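Local coordinates for protein glutamate racemase (Bacillus anthracis, PDB 2DWU) that belongs to the Asp/Glu/hydantoin racemase family of two-lobed alpha/beta proteins and holds D-glutamic acid in a pocket between its lobes, at residues 193-196 / 197-201; 47-50 / 51-55; 23-26 / 27-30; 62-65 / 66-70; 119-122 / 123-126. All coordinates share one frame; numbering follows the deposited sequence.

Interaction 1. Residues 193-196 / 197-201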
loop_
_atom_site.group_PDB
_atom_site.type_symbol
_atom_site.label_atom_id
_atom_site.label_comp_id
_atom_site.label_asym_id
_atom_site.label_seq_id
_atom_site.Cartn_x
_atom_site.Cartn_y
_atom_site.Cartn_z
ATOM N N LEU B 193 15.660 -5.129 -11.525
ATOM C CA LEU B 193 16.382 -6.200 -12.194
ATOM C C LEU B 193 17.654 -6.600 -11.458
ATOM O O LEU B 193 18.203 -7.686 -11.689
ATOM C CB LEU B 193 16.696 -5.811 -13.639
ATOM C CG LEU B 193 15.460 -5.931 -14.529
ATOM C CD1 LEU B 193 15.878 -5.787 -15.986
ATOM C CD2 LEU B 193 14.789 -7.285 -14.302
ATOM N N LEU B 194 18.101 -5.744 -10.546
ATOM C CA LEU B 194 19.328 -6.013 -9.787
ATOM C C LEU B 194 19.013 -6.479 -8.388
ATOM O O LEU B 194 19.932 -6.587 -7.569
ATOM C CB LEU B 194 20.154 -4.732 -9.640
ATOM C CG LEU B 194 20.643 -4.070 -10.914
ATOM C CD1 LEU B 194 21.272 -2.708 -10.579
ATOM C CD2 LEU B 194 21.649 -4.983 -11.606
ATOM N N GLU B 195 17.745 -6.750 -8.105
ATOM C CA GLU B 195 17.367 -7.108 -6.746
ATOM C C GLU B 195 18.205 -8.183 -6.084
ATOM O O GLU B 195 18.635 -8.017 -4.927
ATOM C CB GLU B 195 15.887 -7.478 -6.651
ATOM C CG GLU B 195 15.500 -7.818 -5.214
ATOM C CD GLU B 195 14.005 -7.907 -4.987
ATOM O OE1 GLU B 195 13.284 -8.445 -5.864
ATOM O OE2 GLU B 195 13.549 -7.450 -3.912
ATOM N N SER B 196 18.454 -9.279 -6.797
ATOM C CA SER B 196 19.259 -10.340 -6.211
ATOM C C SER B 196 20.649 -9.894 -5.815
ATOM O O SER B 196 21.144 -10.281 -4.752
ATOM C CB SER B 196 19.369 -11.523 -7.166
ATOM O OG SER B 196 18.096 -12.101 -7.344
ATOM N N TYR B 197 21.285 -9.095 -6.664
ATOM C CA TYR B 197 22.638 -8.620 -6.388
ATOM C C TYR B 197 22.642 -7.728 -5.172
ATOM O O TYR B 197 23.523 -7.810 -4.324
ATOM C CB TYR B 197 23.197 -7.813 -7.569
ATOM C CG TYR B 197 23.419 -8.610 -8.828
ATOM C CD1 TYR B 197 22.433 -8.695 -9.809
ATOM C CD2 TYR B 197 24.616 -9.290 -9.029
ATOM C CE1 TYR B 197 22.648 -9.448 -10.973
ATOM C CE2 TYR B 197 24.838 -10.039 -10.173
ATOM C CZ TYR B 197 23.855 -10.113 -11.138
ATOM O OH TYR B 197 24.086 -10.857 -12.278
ATOM N N ILE B 198 21.650 -6.853 -5.111
ATOM C CA ILE B 198 21.539 -5.904 -4.014
ATOM C C ILE B 198 21.329 -6.603 -2.677
ATOM O O ILE B 198 21.982 -6.260 -1.678
ATOM C CB ILE B 198 20.394 -4.899 -4.313
ATOM C CG1 ILE B 198 20.810 -4.031 -5.512
ATOM C CG2 ILE B 198 20.118 -4.022 -3.091
ATOM C CD1 ILE B 198 19.675 -3.166 -6.057
ATOM N N LYS B 199 20.430 -7.577 -2.654
ATOM C CA LYS B 199 20.157 -8.326 -1.426
ATOM C C LYS B 199 21.421 -9.016 -0.943
ATOM O O LYS B 199 21.698 -9.058 0.251
ATOM C CB LYS B 199 19.089 -9.392 -1.663
ATOM C CG LYS B 199 17.726 -8.838 -1.986
ATOM C CD LYS B 199 16.692 -9.930 -2.208
ATOM C CE LYS B 199 15.287 -9.327 -2.154
ATOM N NZ LYS B 199 14.217 -10.326 -2.396
ATOM N N LYS B 200 22.177 -9.577 -1.878
ATOM C CA LYS B 200 23.412 -10.262 -1.525
ATOM C C LYS B 200 24.413 -9.297 -0.896
ATOM O O LYS B 200 25.134 -9.645 0.050
ATOM C CB LYS B 200 24.027 -10.898 -2.777
ATOM C CG LYS B 200 25.448 -11.422 -2.587
ATOM C CD LYS B 200 25.498 -12.640 -1.682
ATOM C CE LYS B 200 24.938 -13.860 -2.388
ATOM N NZ LYS B 200 23.579 -13.590 -2.947
ATOM N N GLU B 201 24.449 -8.074 -1.412
ATOM C CA GLU B 201 25.376 -7.072 -0.922
ATOM C C GLU B 201 24.982 -6.463 0.431
ATOM O O GLU B 201 25.842 -6.215 1.272
ATOM C CB GLU B 201 25.527 -5.964 -1.976
ATOM C CG GLU B 201 26.649 -4.972 -1.692
ATOM C CD GLU B 201 28.050 -5.594 -1.818
ATOM O OE1 GLU B 201 28.960 -5.139 -1.099
ATOM O OE2 GLU B 201 28.240 -6.521 -2.640
#

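Interaction 2. Residues 47-50 / 51-55. With DGL (D-glutamic acid), chain H.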
loop_
_atom_site.group_PDB
_atom_site.type_symbol
_atom_site.label_atom_id
_atom_site.label_comp_id
_atom_site.label_asym_id
_atom_site.label_seq_id
_atom_site.Cartn_x
_atom_site.Cartn_y
_atom_site.Cartn_z
ATOM N N GLY B 47 18.663 10.951 -15.925
ATOM C CA GLY B 47 19.391 11.065 -14.672
ATOM C C GLY B 47 20.389 12.193 -14.546
ATOM O O GLY B 47 20.383 12.900 -13.557
ATOM N N PRO B 48 21.250 12.388 -15.561
ATOM C CA PRO B 48 22.277 13.437 -15.576
ATOM C C PRO B 48 21.838 14.782 -16.150
ATOM O O PRO B 48 22.635 15.724 -16.213
ATOM C CB PRO B 48 23.396 12.821 -16.426
ATOM C CG PRO B 48 23.021 11.357 -16.589
ATOM C CD PRO B 48 21.523 11.392 -16.607
ATOM N N ARG B 49 20.578 14.877 -16.560
ATOM C CA ARG B 49 20.062 16.110 -17.149
ATOM C C ARG B 49 19.588 17.155 -16.142
ATOM O O ARG B 49 19.283 16.833 -14.991
ATOM C CB ARG B 49 18.920 15.776 -18.110
ATOM C CG ARG B 49 19.318 14.922 -19.294
ATOM C CD ARG B 49 18.137 14.819 -20.271
ATOM N NE ARG B 49 18.472 13.991 -21.428
ATOM C CZ ARG B 49 18.919 14.494 -22.581
ATOM N NH1 ARG B 49 19.070 15.809 -22.718
ATOM N NH2 ARG B 49 19.207 13.688 -23.585
ATOM N N SER B 50 19.542 18.415 -16.567
ATOM C CA SER B 50 19.078 19.482 -15.685
ATOM C C SER B 50 17.595 19.312 -15.401
ATOM O O SER B 50 16.867 18.712 -16.199
ATOM C CB SER B 50 19.284 20.864 -16.319
ATOM O OG SER B 50 18.407 21.097 -17.407
ATOM N N VAL B 51 17.161 19.845 -14.271
ATOM C CA VAL B 51 15.752 19.759 -13.888
ATOM C C VAL B 51 14.861 20.449 -14.921
ATOM O O VAL B 51 13.810 19.934 -15.292
ATOM C CB VAL B 51 15.498 20.427 -12.506
ATOM C CG1 VAL B 51 13.998 20.513 -12.234
ATOM C CG2 VAL B 51 16.156 19.621 -11.399
ATOM N N GLU B 52 15.278 21.628 -15.375
ATOM C CA GLU B 52 14.504 22.389 -16.351
ATOM C C GLU B 52 14.290 21.586 -17.627
ATOM O O GLU B 52 13.197 21.548 -18.192
ATOM C CB GLU B 52 15.227 23.707 -16.668
ATOM C CG GLU B 52 15.365 24.671 -15.474
ATOM C CD GLU B 52 16.215 24.136 -14.304
ATOM O OE1 GLU B 52 17.297 23.528 -14.533
ATOM O OE2 GLU B 52 15.797 24.347 -13.136
ATOM N N GLU B 53 15.340 20.927 -18.086
ATOM C CA GLU B 53 15.249 20.127 -19.291
ATOM C C GLU B 53 14.308 18.943 -19.100
ATOM O O GLU B 53 13.454 18.658 -19.955
ATOM C CB GLU B 53 16.632 19.623 -19.674
ATOM C CG GLU B 53 16.670 18.843 -20.964
ATOM C CD GLU B 53 18.077 18.739 -21.527
ATOM O OE1 GLU B 53 18.422 19.525 -22.438
ATOM O OE2 GLU B 53 18.843 17.877 -21.059
ATOM N N VAL B 54 14.484 18.227 -17.995
ATOM C CA VAL B 54 13.626 17.077 -17.741
ATOM C C VAL B 54 12.169 17.507 -17.696
ATOM O O VAL B 54 11.315 16.837 -18.268
ATOM C CB VAL B 54 13.997 16.388 -16.423
ATOM C CG1 VAL B 54 12.938 15.360 -16.054
ATOM C CG2 VAL B 54 15.342 15.712 -16.569
ATOM N N GLN B 55 11.877 18.616 -17.015
ATOM C CA GLN B 55 10.491 19.071 -16.941
ATOM C C GLN B 55 9.924 19.334 -18.336
ATOM O O GLN B 55 8.770 18.985 -18.624
ATOM C CB GLN B 55 10.366 20.351 -16.122
ATOM C CG GLN B 55 10.653 20.198 -14.647
ATOM C CD GLN B 55 10.393 21.481 -13.872
ATOM O OE1 GLN B 55 10.825 22.561 -14.282
ATOM N NE2 GLN B 55 9.688 21.370 -12.753
HETATM N N DGL H . 13.960 5.867 -15.568
HETATM C CA DGL H . 15.079 6.534 -14.832
HETATM C C DGL H . 14.760 6.618 -13.381
HETATM O O DGL H . 15.356 7.375 -12.624
HETATM C CB DGL H . 16.391 5.744 -15.036
HETATM C CG DGL H . 16.932 6.093 -16.443
HETATM C CD DGL H . 17.281 7.505 -16.674
HETATM O OE1 DGL H . 18.256 8.062 -16.167
HETATM O OE2 DGL H . 16.468 8.172 -17.461
HETATM O OXT DGL H . 13.801 5.852 -12.939
HETATM O O HOH W 1 20.610 18.766 -19.311
#

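Interaction 3. Residues 23-26 / 27-30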
loop_
_atom_site.group_PDB
_atom_site.type_symbol
_atom_site.label_atom_id
_atom_site.label_comp_id
_atom_site.label_asym_id
_atom_site.label_seq_id
_atom_site.Cartn_x
_atom_site.Cartn_y
_atom_site.Cartn_z
ATOM N N ALA B 23 5.030 -0.573 -15.476
ATOM C CA ALA B 23 3.925 -1.039 -16.288
ATOM C C ALA B 23 3.558 -2.479 -15.950
ATOM O O ALA B 23 2.374 -2.803 -15.847
ATOM C CB ALA B 23 4.304 -0.938 -17.750
ATOM N N SER B 24 4.555 -3.342 -15.767
ATOM C CA SER B 24 4.274 -4.740 -15.465
ATOM C C SER B 24 3.521 -4.871 -14.156
ATOM O O SER B 24 2.615 -5.684 -14.043
ATOM C CB SER B 24 5.566 -5.578 -15.417
ATOM O OG SER B 24 6.360 -5.279 -14.277
ATOM N N GLU B 25 3.884 -4.067 -13.158
ATOM C CA GLU B 25 3.181 -4.159 -11.889
ATOM C C GLU B 25 1.744 -3.638 -11.981
ATOM O O GLU B 25 0.856 -4.164 -11.322
ATOM C CB GLU B 25 3.981 -3.425 -10.813
ATOM C CG GLU B 25 5.143 -4.315 -10.334
ATOM C CD GLU B 25 4.611 -5.583 -9.691
ATOM O OE1 GLU B 25 3.905 -5.464 -8.677
ATOM O OE2 GLU B 25 4.849 -6.707 -10.209
ATOM N N ILE B 26 1.503 -2.610 -12.790
ATOM C CA ILE B 26 0.128 -2.119 -12.970
ATOM C C ILE B 26 -0.684 -3.212 -13.678
ATOM O O ILE B 26 -1.821 -3.505 -13.290
ATOM C CB ILE B 26 0.116 -0.814 -13.785
ATOM C CG1 ILE B 26 0.781 0.300 -12.954
ATOM C CG2 ILE B 26 -1.320 -0.423 -14.145
ATOM C CD1 ILE B 26 1.015 1.595 -13.742
ATOM N N ILE B 27 -0.090 -3.832 -14.696
ATOM C CA ILE B 27 -0.778 -4.909 -15.426
ATOM C C ILE B 27 -1.116 -6.085 -14.490
ATOM O O ILE B 27 -2.208 -6.693 -14.578
ATOM C CB ILE B 27 0.099 -5.371 -16.621
ATOM C CG1 ILE B 27 0.070 -4.266 -17.683
ATOM C CG2 ILE B 27 -0.380 -6.754 -17.169
ATOM C CD1 ILE B 27 1.089 -4.451 -18.789
ATOM N N ARG B 28 -0.207 -6.400 -13.567
ATOM C CA ARG B 28 -0.429 -7.491 -12.630
ATOM C C ARG B 28 -1.452 -7.190 -11.534
ATOM O O ARG B 28 -2.334 -8.003 -11.253
ATOM C CB ARG B 28 0.899 -7.895 -11.982
ATOM C CG ARG B 28 0.818 -9.152 -11.111
ATOM C CD ARG B 28 2.195 -9.513 -10.545
ATOM N NE ARG B 28 2.667 -8.566 -9.538
ATOM C CZ ARG B 28 2.219 -8.550 -8.282
ATOM N NH1 ARG B 28 1.302 -9.427 -7.896
ATOM N NH2 ARG B 28 2.688 -7.655 -7.426
ATOM N N GLN B 29 -1.331 -6.031 -10.888
ATOM C CA GLN B 29 -2.214 -5.696 -9.775
ATOM C C GLN B 29 -3.542 -5.020 -10.157
ATOM O O GLN B 29 -4.477 -5.002 -9.373
ATOM C CB GLN B 29 -1.448 -4.797 -8.794
ATOM C CG GLN B 29 -0.209 -5.442 -8.204
ATOM C CD GLN B 29 0.402 -4.560 -7.132
ATOM O OE1 GLN B 29 -0.308 -4.089 -6.245
ATOM N NE2 GLN B 29 1.713 -4.316 -7.218
ATOM N N LEU B 30 -3.623 -4.478 -11.368
ATOM C CA LEU B 30 -4.851 -3.832 -11.864
ATOM C C LEU B 30 -5.084 -4.415 -13.261
ATOM O O LEU B 30 -5.036 -3.700 -14.276
ATOM C CB LEU B 30 -4.650 -2.325 -11.932
ATOM C CG LEU B 30 -4.735 -1.632 -10.556
ATOM C CD1 LEU B 30 -4.132 -0.250 -10.647
ATOM C CD2 LEU B 30 -6.184 -1.557 -10.098
#

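Interaction 4. Residues 62-65 / 66-70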
loop_
_atom_site.group_PDB
_atom_site.type_symbol
_atom_site.label_atom_id
_atom_site.label_comp_id
_atom_site.label_asym_id
_atom_site.label_seq_id
_atom_site.Cartn_x
_atom_site.Cartn_y
_atom_site.Cartn_z
ATOM N N VAL B 62 3.483 14.399 -21.851
ATOM C CA VAL B 62 2.103 14.559 -21.381
ATOM C C VAL B 62 1.222 15.037 -22.543
ATOM O O VAL B 62 0.080 14.600 -22.675
ATOM C CB VAL B 62 2.006 15.559 -20.206
ATOM C CG1 VAL B 62 0.531 15.892 -19.897
ATOM C CG2 VAL B 62 2.665 14.951 -18.969
ATOM N N GLU B 63 1.759 15.915 -23.388
ATOM C CA GLU B 63 1.000 16.410 -24.535
ATOM C C GLU B 63 0.652 15.260 -25.457
ATOM O O GLU B 63 -0.439 15.230 -26.036
ATOM C CB GLU B 63 1.790 17.476 -25.309
ATOM C CG GLU B 63 1.746 18.838 -24.643
ATOM C CD GLU B 63 0.320 19.289 -24.340
ATOM O OE1 GLU B 63 -0.467 19.449 -25.301
ATOM O OE2 GLU B 63 -0.014 19.473 -23.147
ATOM N N PHE B 64 1.575 14.310 -25.600
ATOM C CA PHE B 64 1.325 13.146 -26.421
ATOM C C PHE B 64 0.220 12.296 -25.799
ATOM O O PHE B 64 -0.712 11.857 -26.487
ATOM C CB PHE B 64 2.590 12.288 -26.554
ATOM C CG PHE B 64 2.333 10.939 -27.171
ATOM C CD1 PHE B 64 2.092 10.813 -28.532
ATOM C CD2 PHE B 64 2.269 9.798 -26.373
ATOM C CE1 PHE B 64 1.786 9.568 -29.095
ATOM C CE2 PHE B 64 1.966 8.554 -26.922
ATOM C CZ PHE B 64 1.722 8.438 -28.291
ATOM N N LEU B 65 0.322 12.041 -24.497
ATOM C CA LEU B 65 -0.666 11.202 -23.823
ATOM C C LEU B 65 -2.064 11.812 -23.785
ATOM O O LEU B 65 -3.059 11.087 -23.720
ATOM C CB LEU B 65 -0.188 10.877 -22.395
ATOM C CG LEU B 65 1.034 9.952 -22.337
ATOM C CD1 LEU B 65 1.504 9.802 -20.868
ATOM C CD2 LEU B 65 0.698 8.575 -22.929
ATOM N N LYS B 66 -2.141 13.137 -23.851
ATOM C CA LYS B 66 -3.429 13.824 -23.801
ATOM C C LYS B 66 -4.294 13.536 -25.018
ATOM O O LYS B 66 -5.481 13.874 -25.036
ATOM C CB LYS B 66 -3.220 15.329 -23.646
ATOM C CG LYS B 66 -3.051 15.767 -22.220
ATOM C CD LYS B 66 -2.646 17.232 -22.150
ATOM C CE LYS B 66 -2.868 17.774 -20.757
ATOM N NZ LYS B 66 -4.327 17.788 -20.417
ATOM N N GLN B 67 -3.705 12.910 -26.032
ATOM C CA GLN B 67 -4.449 12.564 -27.234
ATOM C C GLN B 67 -5.346 11.360 -26.943
ATOM O O GLN B 67 -6.253 11.037 -27.719
ATOM C CB GLN B 67 -3.472 12.259 -28.372
ATOM C CG GLN B 67 -2.538 13.439 -28.663
ATOM C CD GLN B 67 -1.530 13.135 -29.766
ATOM O OE1 GLN B 67 -0.649 12.285 -29.605
ATOM N NE2 GLN B 67 -1.663 13.826 -30.901
ATOM N N PHE B 68 -5.090 10.706 -25.810
ATOM C CA PHE B 68 -5.861 9.539 -25.386
ATOM C C PHE B 68 -6.776 9.892 -24.232
ATOM O O PHE B 68 -6.560 10.888 -23.533
ATOM C CB PHE B 68 -4.927 8.414 -24.929
ATOM C CG PHE B 68 -3.957 7.973 -25.972
ATOM C CD1 PHE B 68 -2.739 8.618 -26.115
ATOM C CD2 PHE B 68 -4.258 6.907 -26.816
ATOM C CE1 PHE B 68 -1.827 8.210 -27.077
ATOM C CE2 PHE B 68 -3.353 6.488 -27.785
ATOM C CZ PHE B 68 -2.128 7.147 -27.912
ATOM N N PRO B 69 -7.840 9.089 -24.017
ATOM C CA PRO B 69 -8.729 9.413 -22.897
ATOM C C PRO B 69 -8.110 8.979 -21.564
ATOM O O PRO B 69 -8.353 7.870 -21.112
ATOM C CB PRO B 69 -9.999 8.626 -23.217
ATOM C CG PRO B 69 -9.478 7.411 -23.930
ATOM C CD PRO B 69 -8.322 7.925 -24.783
ATOM N N LEU B 70 -7.329 9.856 -20.934
ATOM C CA LEU B 70 -6.681 9.499 -19.669
ATOM C C LEU B 70 -7.557 9.606 -18.436
ATOM O O LEU B 70 -8.235 10.622 -18.232
ATOM C CB LEU B 70 -5.459 10.401 -19.413
ATOM C CG LEU B 70 -4.446 10.543 -20.548
ATOM C CD1 LEU B 70 -3.302 11.487 -20.139
ATOM C CD2 LEU B 70 -3.916 9.168 -20.903
#

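Interaction 5. Residues 119-122 / 123-126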
loop_
_atom_site.group_PDB
_atom_site.type_symbol
_atom_site.label_atom_id
_atom_site.label_comp_id
_atom_site.label_asym_id
_atom_site.label_seq_id
_atom_site.Cartn_x
_atom_site.Cartn_y
_atom_site.Cartn_z
ATOM N N ILE B 119 18.416 4.683 -3.090
ATOM C CA ILE B 119 19.388 4.813 -4.172
ATOM C C ILE B 119 18.664 5.207 -5.448
ATOM O O ILE B 119 17.485 4.871 -5.639
ATOM C CB ILE B 119 20.199 3.504 -4.413
ATOM C CG1 ILE B 119 19.270 2.290 -4.584
ATOM C CG2 ILE B 119 21.155 3.314 -3.211
ATOM C CD1 ILE B 119 20.003 1.041 -5.071
ATOM N N GLY B 120 19.354 5.937 -6.314
ATOM C CA GLY B 120 18.718 6.364 -7.550
ATOM C C GLY B 120 19.688 7.173 -8.364
ATOM O O GLY B 120 20.889 7.203 -8.056
ATOM N N THR B 121 19.188 7.823 -9.410
ATOM C CA THR B 121 20.061 8.628 -10.272
ATOM C C THR B 121 20.505 9.892 -9.558
ATOM O O THR B 121 19.971 10.264 -8.522
ATOM C CB THR B 121 19.322 9.129 -11.536
ATOM O OG1 THR B 121 18.245 9.996 -11.124
ATOM C CG2 THR B 121 18.787 7.972 -12.371
ATOM N N VAL B 122 21.504 10.551 -10.131
ATOM C CA VAL B 122 21.957 11.790 -9.550
ATOM C C VAL B 122 20.799 12.798 -9.470
ATOM O O VAL B 122 20.622 13.462 -8.452
ATOM C CB VAL B 122 23.108 12.366 -10.368
ATOM C CG1 VAL B 122 23.376 13.787 -9.931
ATOM C CG2 VAL B 122 24.344 11.503 -10.183
ATOM N N GLY B 123 19.975 12.893 -10.515
ATOM C CA GLY B 123 18.872 13.835 -10.477
ATOM C C GLY B 123 17.889 13.518 -9.357
ATOM O O GLY B 123 17.444 14.403 -8.640
ATOM N N THR B 124 17.563 12.245 -9.202
ATOM C CA THR B 124 16.625 11.839 -8.157
ATOM C C THR B 124 17.160 12.149 -6.778
ATOM O O THR B 124 16.457 12.732 -5.946
ATOM C CB THR B 124 16.322 10.352 -8.263
ATOM O OG1 THR B 124 15.664 10.115 -9.509
ATOM C CG2 THR B 124 15.427 9.888 -7.111
ATOM N N ILE B 125 18.416 11.793 -6.546
ATOM C CA ILE B 125 18.998 12.030 -5.234
ATOM C C ILE B 125 19.224 13.517 -4.947
ATOM O O ILE B 125 18.925 13.993 -3.841
ATOM C CB ILE B 125 20.292 11.224 -5.077
ATOM C CG1 ILE B 125 19.988 9.733 -5.253
ATOM C CG2 ILE B 125 20.898 11.483 -3.693
ATOM C CD1 ILE B 125 18.896 9.181 -4.246
ATOM N N GLN B 126 19.722 14.270 -5.928
ATOM C CA GLN B 126 19.951 15.692 -5.692
ATOM C C GLN B 126 18.689 16.496 -5.412
ATOM O O GLN B 126 18.753 17.542 -4.763
ATOM C CB GLN B 126 20.740 16.293 -6.858
ATOM C CG GLN B 126 22.159 15.729 -6.933
ATOM C CD GLN B 126 22.971 15.993 -5.668
ATOM O OE1 GLN B 126 23.110 15.120 -4.797
ATOM N NE2 GLN B 126 23.502 17.209 -5.552
HETATM O O HOH W 2 16.334 7.473 -10.076
#

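Interaction 1. Residues 193-196 / 197-201
E195 sends its extended side chain across that of K199, one helical turn on, and its carboxylate lies beside the end of the lysine chain. CG of E195 lies 3.4 Å from CE of K199, and OE2 of E195 stands 3.3 Å from NZ of K199, a salt bridge. E195 reaches this position with CG anti to the backbone N (chi1 -179°), while the K199 chain runs straight out to NZ. Beneath the pair, the backbone N of K199 donates to O of E195 at 2.9 Å. This is the first turn of helix 195-202, the crossover helix of a beta-alpha-beta unit between strands 183-187 and 207-210, and L194 is its N-cap residue. The carbonyl O of L194 accepts from N of I198 at 3.0 Å and also lies at the edge of the Y197 ring, near its plane. The apolar side of the turn is built by L194: its CB is 3.9 Å from CD1 of I198, and its CD2 is 4.2 Å from CD1 of Y197. I198 continues inward onto L184, L186 and I208 of the sheet, whereas L194 and Y197 both pack against V165 of helix 162-177.

Interaction 2. Residues 47-50 / 51-55
R49 and E53 meet through a salt bridge: NH1 of R49 donates to OE2 of E53 at 2.7 Å. The oxygen lies at the edge of the guanidinium, in its plane, yet the nitrogen comes from above the carboxylate, and the two planes are 61° apart. The R49 chain is extended from CG to NE and E53 has its CG anti to the backbone N (chi1 -177°), which lets the carboxylate lie against the arginine's methylene groups, with OE2 of E53 3.2 Å from CD of R49. NE of R49 is held by the carbonyl O of R43. Among the neutral hydrogen bonds, OG of S50 accepts from N of E53 at 3.1 Å, making S50 the N-cap of helix 51-65, and O of S50 takes N of V54 at 3.0 Å. A water joins the two systems, accepting from N of S50 and donating to OE2 of E53 (2.6 Å). Apolar contact is slight: CG2 of V54 sits 3.9 Å from CB of R49, while V54 also touches A83 of helix 78-91. Earlier in the same loop, N of G47 donates to OE1 of the bound D-glutamic acid at 2.9 Å, alongside the neighbouring amide of Y46.

Interaction 3. Residues 23-26 / 27-30
E25 faces R28 and Q29 with one carboxylate and binds both. Its CG lies anti to the carbonyl carbon (chi1 -79°), and a bend at chi2 (-63°) swings the carboxylate forward to the next turn. R28 leaves the backbone with CG anti to N and stays straight until chi3, where a turn to 70° brings its guanidinium side-on to the acid. NE of R28 then donates to OE2 of E25 at 2.9 Å, close to linear and in the guanidinium plane, while NH2 of R28 reaches the syn lone pair of OE1 of E25 at 2.8 Å. The extended Q29 chain brings its NE2 to the same OE1 of E25, 2.9 Å away and nearly in line with the C-O bond. CG of Q29 lies over the rim of one guanidinium face, 3.7 Å above its plane. Two donors on OE1 and a third on OE2 restrict rotation of the carboxylate. Closing the helix, N of L30 donates to O of I26 at 2.8 Å. Helix 20-29 is the crossover helix of a beta-alpha-beta unit between strands 9-14 and 35-39: I26 and I27 pack on I35, L30 lies against helix 211-226, where NE2 of Q29 also bonds to O of E213, and NH2 of R28 also bonds to O of K109 of the second subunit.

Interaction 4. Residues 62-65 / 66-70
F64 and F68 form an offset edge-to-face pair, in which the edge of the F68 ring points toward the face of F64. The ring centroids are 5.6 Å apart and the planes are inclined at 66°; at closest approach CZ of F64 is 3.8 Å from CE1 of F68. F64 has CG anti to the backbone N (chi1 169°), and this carries its ring toward the residues that follow, although its CB bond points away from them. The carbonyl O of L65 also lies at the edge of the F68 ring, near its plane. That oxygen accepts from N of F68 at 2.9 Å, closing the type I beta turn 65-68 that brings the second ring back to the first. Just before it, N of Q67 bonds to O of F64 at 3.2 Å, whereas K66 keeps the helical bond from its N to O of V62. After the turn, L70 returns to the helix end and places CD1 3.9 Å from CB of L65. CE of K66 passes 4.0 Å from CG1 of V62, and the K66 chain runs by E63 without their charged atoms meeting.

Farther out, F64 makes a second edge-to-face contact with F240, L65 packs on C36, I38, L13 and L73, and L70 touches V9. The segment thus joins the end of helix 51-65 to strand 70-75 of the six-stranded parallel sheet. The chemistry is therefore mainly aromatic and aliphatic packing fixed by backbone bonds, with charge attraction between E63 and K66 probably only a distant addition.

Interaction 5. Residues 119-122 / 123-126
T121 caps the helix that follows it: OG1 of T121 accepts from N of T124 at 3.0 Å, the standard N-cap bond, at the point where strand 115-120 of the four-stranded parallel sheet gives way to helix 122-127. The hydroxyl reaches the amide because OG1 sits between the backbone N and the carbonyl carbon (chi1 63°). Backbone hydrogen bonds continue the first turn, with N of I125 donating to O of T121 at 2.9 Å and N of Q126 to O of V122 at 2.8 Å.

The polar side chains form a second group. The side chains of T121 and T124 cross at about a right angle, with their OG1 atoms 3.0 Å apart. A water accepts from N of T121 and from OG1 of T124, so it bridges the strand end and the helix. Outside the segments, OG1 of T121 is hydrogen-bonded to OG1 of T79; T79 also bonds to D-glutamic acid, and T121 itself touches that ligand as part of the pocket. The residue that caps the helix is thus also part of the pocket wall.

Apolar contacts make up the rest. V122 and Q126 lie side by side, pointing the same way, with CG1 of V122 3.8 Å from CG of Q126. I125 turns back toward the strand and also packs on S145 and A147 of the neighbouring strand 142-147. Its CD1 comes to rest 3.9 Å from the backbone N of G120.

From the N terminus, interaction 3 spans the last turns of helix 20-29 and its exit, in the crossover between strands 9-14 and 35-39. The loop after strand 35-39 leads to interaction 2 at the start of helix 51-65, and interaction 4 ends the same helix, where the chain turns into strand 70-75. Interaction 5 follows strand 115-120 in the four-stranded sheet, and interaction 1 begins helix 195-202 over that sheet. All five are local and run in series; none nests or crosses. Interactions 2 and 5 touch at the D-glutamic acid pocket: O of G47 lies 3.1 Å from N of G123, a probable hydrogen bond between the two lobes. Interactions 1 and 4 lie about 36 Å apart, centre to centre.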